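Local coordinates for putative flagella-related protein H (PDB 4WIA), which is probably an archaellum component that binds and hydrolyses ATP through a P-loop NTPase domain of the KaiC type, at residues T162-P165 with K166-P169; S171-T174 with I175-S179. One frame throughout, in Å; residues are numbered along the deposited sequence.

Contact 1 of 2, residues T162-P165 with K166-P169; sequences TVNP and KELP. With SO4 (sulfate ion), chain F.
N164 holds the turn that follows strand 158-163 with both its backbone and its side chain. Its carbonyl O accepts from the backbone N of E167 at 3.0 Å, with the donor above the carbonyl plane. Its side-chain OD1 takes the backbone N of K166 at 2.9 Å, again from above the plane of the amide. A third bond, from L168 N to P165 O, is long and weak at 3.5 Å. The amide can bend back over the turn because CG lies anti to the backbone N of N164 (chi1 177°), beside the carbonyl carbon, and a small chi2 of -15° directs OD1 at the K166 amide. The same orientation sends ND2 the other way, to O3 of a bound sulfate at 2.9 Å in a nearly straight bond (164°). K40, a P-loop lysine, and Q64 also bond to this sulfate; both are ATP-binding residues by similarity.

On the K166 side, CB sits against N164 OD1 at 3.3 Å, while the rest of the lysine chain leads away from the turn. E167 lays its CB beside N164 O, and its extended chain carries OE2 to the hydroxyl of S130, which also accepts from the backbone N of N164. A leucine in place of N164 has no amide, and would probably leave the K166 N-H without its acceptor and the sulfate without one of its donors.

With OD1 committed to the turn, the rotation of the amide is fixed and its NH2 end is presented to the anion. The sulfate probably comes from the crystallisation liquor, but, shared with K40 and Q64, it lies where a nucleotide phosphate could probably sit, and N164 contributes one N-H donor to it.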
ATOM      1  N   THR A 162      18.620   1.179  19.730  1.00 48.39           N
ATOM      2  CA  THR A 162      18.562   2.209  20.743  1.00 48.58           C
ATOM      3  C   THR A 162      19.718   2.045  21.749  1.00 49.70           C
ATOM      4  O   THR A 162      20.116   0.940  22.073  1.00 47.06           O
ATOM      5  CB  THR A 162      17.227   2.203  21.464  1.00 47.09           C
ATOM      6  OG1 THR A 162      17.108   1.015  22.228  1.00 45.65           O
ATOM      7  CG2 THR A 162      16.062   2.249  20.443  1.00 47.77           C
ATOM      8  N   VAL A 163      20.165   3.179  22.265  1.00 51.78           N
ATOM      9  CA  VAL A 163      21.235   3.246  23.195  1.00 53.66           C
ATOM     10  C   VAL A 163      20.836   4.172  24.338  1.00 57.11           C
ATOM     11  O   VAL A 163      20.448   5.325  24.093  1.00 59.00           O
ATOM     12  CB  VAL A 163      22.442   3.862  22.488  1.00 55.18           C
ATOM     13  CG1 VAL A 163      23.545   4.220  23.494  1.00 59.88           C
ATOM     14  CG2 VAL A 163      22.965   2.939  21.410  1.00 54.84           C
ATOM     15  N   ASN A 164      20.901   3.681  25.571  1.00 60.15           N
ATOM     16  CA  ASN A 164      20.761   4.532  26.739  1.00 62.00           C
ATOM     17  C   ASN A 164      22.150   4.867  27.232  1.00 66.89           C
ATOM     18  O   ASN A 164      22.863   3.992  27.687  1.00 68.45           O
ATOM     19  CB  ASN A 164      19.947   3.829  27.817  1.00 62.97           C
ATOM     20  CG  ASN A 164      19.822   4.652  29.105  1.00 69.72           C
ATOM     21  OD1 ASN A 164      20.543   5.626  29.337  1.00 71.89           O
ATOM     22  ND2 ASN A 164      18.892   4.248  29.955  1.00 71.46           N
ATOM     23  N   PRO A 165      22.559   6.139  27.143  1.00 70.35           N
ATOM     24  CA  PRO A 165      23.960   6.425  27.445  1.00 74.21           C
ATOM     25  C   PRO A 165      24.351   6.171  28.905  1.00 77.63           C
ATOM     26  O   PRO A 165      25.537   6.063  29.188  1.00 78.68           O
ATOM     27  CB  PRO A 165      24.109   7.922  27.079  1.00 74.80           C
ATOM     28  CG  PRO A 165      22.733   8.479  27.151  1.00 72.52           C
ATOM     29  CD  PRO A 165      21.825   7.353  26.744  1.00 70.77           C
ATOM     30  N   LYS A 166      23.364   6.058  29.804  1.00 76.76           N
ATOM     31  CA  LYS A 166      23.626   5.717  31.204  1.00 79.19           C
ATOM     32  C   LYS A 166      24.142   4.288  31.446  1.00 78.25           C
ATOM     33  O   LYS A 166      24.578   3.927  32.557  1.00 77.61           O
ATOM     34  CB  LYS A 166      22.395   5.940  32.060  1.00 81.22           C
ATOM     35  CG  LYS A 166      22.145   7.402  32.367  1.00 85.86           C
ATOM     36  CD  LYS A 166      20.743   7.636  32.923  1.00 88.42           C
ATOM     37  CE  LYS A 166      20.670   8.878  33.780  1.00 93.82           C
ATOM     38  NZ  LYS A 166      21.397   8.668  35.061  1.00 99.42           N
ATOM     39  N   GLU A 167      24.070   3.479  30.412  1.00 74.94           N
ATOM     40  CA  GLU A 167      24.298   2.068  30.553  1.00 75.63           C
ATOM     41  C   GLU A 167      25.695   1.774  30.079  1.00 76.26           C
ATOM     42  O   GLU A 167      26.180   0.702  30.354  1.00 81.52           O
ATOM     43  CB  GLU A 167      23.311   1.260  29.710  1.00 74.75           C
ATOM     44  CG  GLU A 167      21.951   0.971  30.342  1.00 77.09           C
ATOM     45  CD  GLU A 167      21.056   0.040  29.501  1.00 75.82           C
ATOM     46  OE1 GLU A 167      20.264  -0.724  30.099  1.00 85.60           O
ATOM     47  OE2 GLU A 167      21.098   0.065  28.267  1.00 67.02           O
ATOM     48  N   LEU A 168      26.349   2.712  29.387  1.00 73.98           N
ATOM     49  CA  LEU A 168      27.659   2.461  28.807  1.00 72.02           C
ATOM     50  C   LEU A 168      28.593   3.634  29.002  1.00 76.15           C
ATOM     51  O   LEU A 168      28.150   4.785  29.026  1.00 73.85           O
ATOM     52  CB  LEU A 168      27.526   2.215  27.313  1.00 66.99           C
ATOM     53  CG  LEU A 168      26.641   1.057  26.885  1.00 62.69           C
ATOM     54  CD1 LEU A 168      26.573   1.058  25.372  1.00 59.94           C
ATOM     55  CD2 LEU A 168      27.158  -0.269  27.393  1.00 63.76           C
ATOM     56  N   PRO A 169      29.910   3.351  29.180  1.00 79.08           N
ATOM     57  CA  PRO A 169      30.909   4.443  29.169  1.00 80.86           C
ATOM     58  C   PRO A 169      31.030   5.167  27.801  1.00 78.18           C
ATOM     59  O   PRO A 169      30.721   4.619  26.736  1.00 73.12           O
ATOM     60  CB  PRO A 169      32.240   3.760  29.570  1.00 84.79           C
ATOM     61  CG  PRO A 169      31.966   2.302  29.655  1.00 83.69           C
ATOM     62  CD  PRO A 169      30.490   2.034  29.484  1.00 80.05           C
TER
HETATM   63  S   SO4 F 303      16.179   2.597  27.788  1.00 62.41           S
HETATM   64  O1  SO4 F 303      16.495   4.028  27.653  1.00 62.14           O
HETATM   65  O2  SO4 F 303      14.785   2.235  28.193  1.00 54.89           O
HETATM   66  O3  SO4 F 303      17.093   2.230  28.904  1.00 67.10           O
HETATM   67  O4  SO4 F 303      16.459   1.789  26.540  1.00 53.64           O

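Contact 2 of 2, residues S171-T174 with I175-S179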
ATOM      1  N   SER A 171      33.590   6.021  26.190  1.00 91.26           N
ATOM      2  CA  SER A 171      34.541   5.380  25.283  1.00 93.04           C
ATOM      3  C   SER A 171      33.766   4.496  24.296  1.00 86.49           C
ATOM      4  O   SER A 171      33.958   4.588  23.085  1.00 86.25           O
ATOM      5  CB  SER A 171      35.617   4.610  26.073  1.00 95.39           C
ATOM      6  OG  SER A 171      35.049   3.529  26.799  1.00 97.28           O
ATOM      7  N   VAL A 172      32.827   3.718  24.810  1.00 83.10           N
ATOM      8  CA  VAL A 172      32.040   2.811  23.981  1.00 79.55           C
ATOM      9  C   VAL A 172      31.040   3.569  23.084  1.00 76.14           C
ATOM     10  O   VAL A 172      30.839   3.256  21.881  1.00 71.63           O
ATOM     11  CB  VAL A 172      31.288   1.821  24.887  1.00 78.00           C
ATOM     12  CG1 VAL A 172      30.440   0.888  24.053  1.00 75.44           C
ATOM     13  CG2 VAL A 172      32.246   1.027  25.758  1.00 81.86           C
ATOM     14  N   LEU A 173      30.407   4.564  23.673  1.00 77.40           N
ATOM     15  CA  LEU A 173      29.378   5.336  22.953  1.00 73.01           C
ATOM     16  C   LEU A 173      29.974   5.997  21.714  1.00 72.28           C
ATOM     17  O   LEU A 173      29.388   5.925  20.641  1.00 70.07           O
ATOM     18  CB  LEU A 173      28.759   6.384  23.889  1.00 73.21           C
ATOM     19  CG  LEU A 173      27.913   5.841  25.051  1.00 71.95           C
ATOM     20  CD1 LEU A 173      27.606   6.917  26.105  1.00 74.70           C
ATOM     21  CD2 LEU A 173      26.657   5.176  24.548  1.00 68.59           C
ATOM     22  N   THR A 174      31.128   6.646  21.877  1.00 76.91           N
ATOM     23  CA  THR A 174      31.850   7.266  20.760  1.00 75.56           C
ATOM     24  C   THR A 174      32.047   6.314  19.576  1.00 73.44           C
ATOM     25  O   THR A 174      31.980   6.736  18.430  1.00 72.94           O
ATOM     26  CB  THR A 174      33.221   7.735  21.228  1.00 82.83           C
ATOM     27  OG1 THR A 174      33.082   8.778  22.209  1.00 85.97           O
ATOM     28  CG2 THR A 174      34.043   8.253  20.065  1.00 84.63           C
ATOM     29  N   ILE A 175      32.268   5.029  19.852  1.00 72.67           N
ATOM     30  CA  ILE A 175      32.510   4.048  18.794  1.00 71.58           C
ATOM     31  C   ILE A 175      31.250   3.772  18.053  1.00 66.26           C
ATOM     32  O   ILE A 175      31.227   3.650  16.835  1.00 66.03           O
ATOM     33  CB  ILE A 175      33.092   2.709  19.366  1.00 74.10           C
ATOM     34  CG1 ILE A 175      34.501   2.946  19.900  1.00 79.75           C
ATOM     35  CG2 ILE A 175      33.107   1.609  18.304  1.00 72.04           C
ATOM     36  CD1 ILE A 175      34.981   1.867  20.840  1.00 83.88           C
ATOM     37  N   ILE A 176      30.177   3.616  18.808  1.00 65.60           N
ATOM     38  CA  ILE A 176      28.884   3.333  18.199  1.00 61.15           C
ATOM     39  C   ILE A 176      28.518   4.504  17.310  1.00 60.09           C
ATOM     40  O   ILE A 176      28.042   4.327  16.193  1.00 59.94           O
ATOM     41  CB  ILE A 176      27.812   3.078  19.285  1.00 59.91           C
ATOM     42  CG1 ILE A 176      28.158   1.782  20.041  1.00 61.50           C
ATOM     43  CG2 ILE A 176      26.419   2.979  18.673  1.00 55.37           C
ATOM     44  CD1 ILE A 176      27.337   1.569  21.303  1.00 62.71           C
ATOM     45  N   ARG A 177      28.722   5.708  17.828  1.00 63.43           N
ATOM     46  CA  ARG A 177      28.308   6.931  17.107  1.00 63.37           C
ATOM     47  C   ARG A 177      29.079   7.030  15.814  1.00 63.19           C
ATOM     48  O   ARG A 177      28.524   7.401  14.792  1.00 59.70           O
ATOM     49  CB  ARG A 177      28.567   8.191  17.941  1.00 65.31           C
ATOM     50  CG  ARG A 177      27.673   8.387  19.149  1.00 63.77           C
ATOM     51  CD  ARG A 177      28.277   9.481  19.998  1.00 68.90           C
ATOM     52  NE  ARG A 177      27.639   9.742  21.295  1.00 73.32           N
ATOM     53  CZ  ARG A 177      28.254   9.808  22.499  1.00 77.54           C
ATOM     54  NH1 ARG A 177      27.549  10.080  23.599  1.00 80.70           N
ATOM     55  NH2 ARG A 177      29.545   9.614  22.637  1.00 81.66           N
ATOM     56  N   THR A 178      30.381   6.729  15.865  1.00 66.54           N
ATOM     57  CA  THR A 178      31.188   6.713  14.648  1.00 67.02           C
ATOM     58  C   THR A 178      30.660   5.702  13.622  1.00 63.57           C
ATOM     59  O   THR A 178      30.610   5.963  12.427  1.00 64.03           O
ATOM     60  CB  THR A 178      32.679   6.460  14.980  1.00 69.34           C
ATOM     61  OG1 THR A 178      33.174   7.601  15.692  1.00 72.64           O
ATOM     62  CG2 THR A 178      33.521   6.281  13.710  1.00 68.25           C
ATOM     63  N   SER A 179      30.247   4.565  14.104  1.00 62.37           N
ATOM     64  CA  SER A 179      29.786   3.546  13.229  1.00 63.39           C
ATOM     65  C   SER A 179      28.416   3.908  12.648  1.00 57.57           C
ATOM     66  O   SER A 179      28.056   3.523  11.551  1.00 55.33           O
ATOM     67  CB  SER A 179      29.764   2.259  14.038  1.00 69.52           C
ATOM     68  OG  SER A 179      29.935   1.137  13.194  1.00 83.68           O
TER
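T178 and T174 meet one turn apart on helix 170-179, where the carbonyl O of T174 is gripped twice. The backbone N of T178 donates to it at 3.0 Å and the hydroxyl OG1 of T178 at 3.1 Å, the two reaching it from opposite faces of the carbonyl plane. That second bond is possible because OG1 stands beside its own backbone N (chi1 -67°), facing back down the helix. The hydroxyl of T174 is turned in the same sense and bonds to the carbonyl of E170.

Regular i to i+4 bonds supply the neighbouring carbonyls: V172 O receives I176 N at 3.2 Å, and L173 O receives R177 N at 2.9 Å. V172 O also takes a weak i to i+3 bond from I175 N.

R177 runs extended from CG to NE, and its guanidinium places one face over L173 CB, 3.6 Å from NH2. T174 OG1 lies in the plane at its edge, 3.7 Å from NH2. The charge is answered outside these segments, by E170 at NH2 and by E33 of strand 29-33 at NH1. These two salt bridges pin the position of the guanidinium, which thereby links the start of the helix to the central sheet.

How the contacts relate
From the N-terminal side, the chain leaves the core strand 158-163, makes the tight turn of contact 1, and enters helix 170-179, whose successive turns form contact 2. The two are in series: contact 1 ends before contact 2 begins, each is local, and neither encloses the other. Their centres lie about 11 Å apart, and L173 joins them directly. Its CD2 packs on V163 CG1 at 3.4 Å and its CD1 on P165 CB at 3.8 Å, while L168 also reaches I176. This packing of L173 and L168 ties the end of strand 158-163 and its turn to helix 170-179, whose V172 and I176 touch helix 142-153 while L173 and I176 touch strand 29-33.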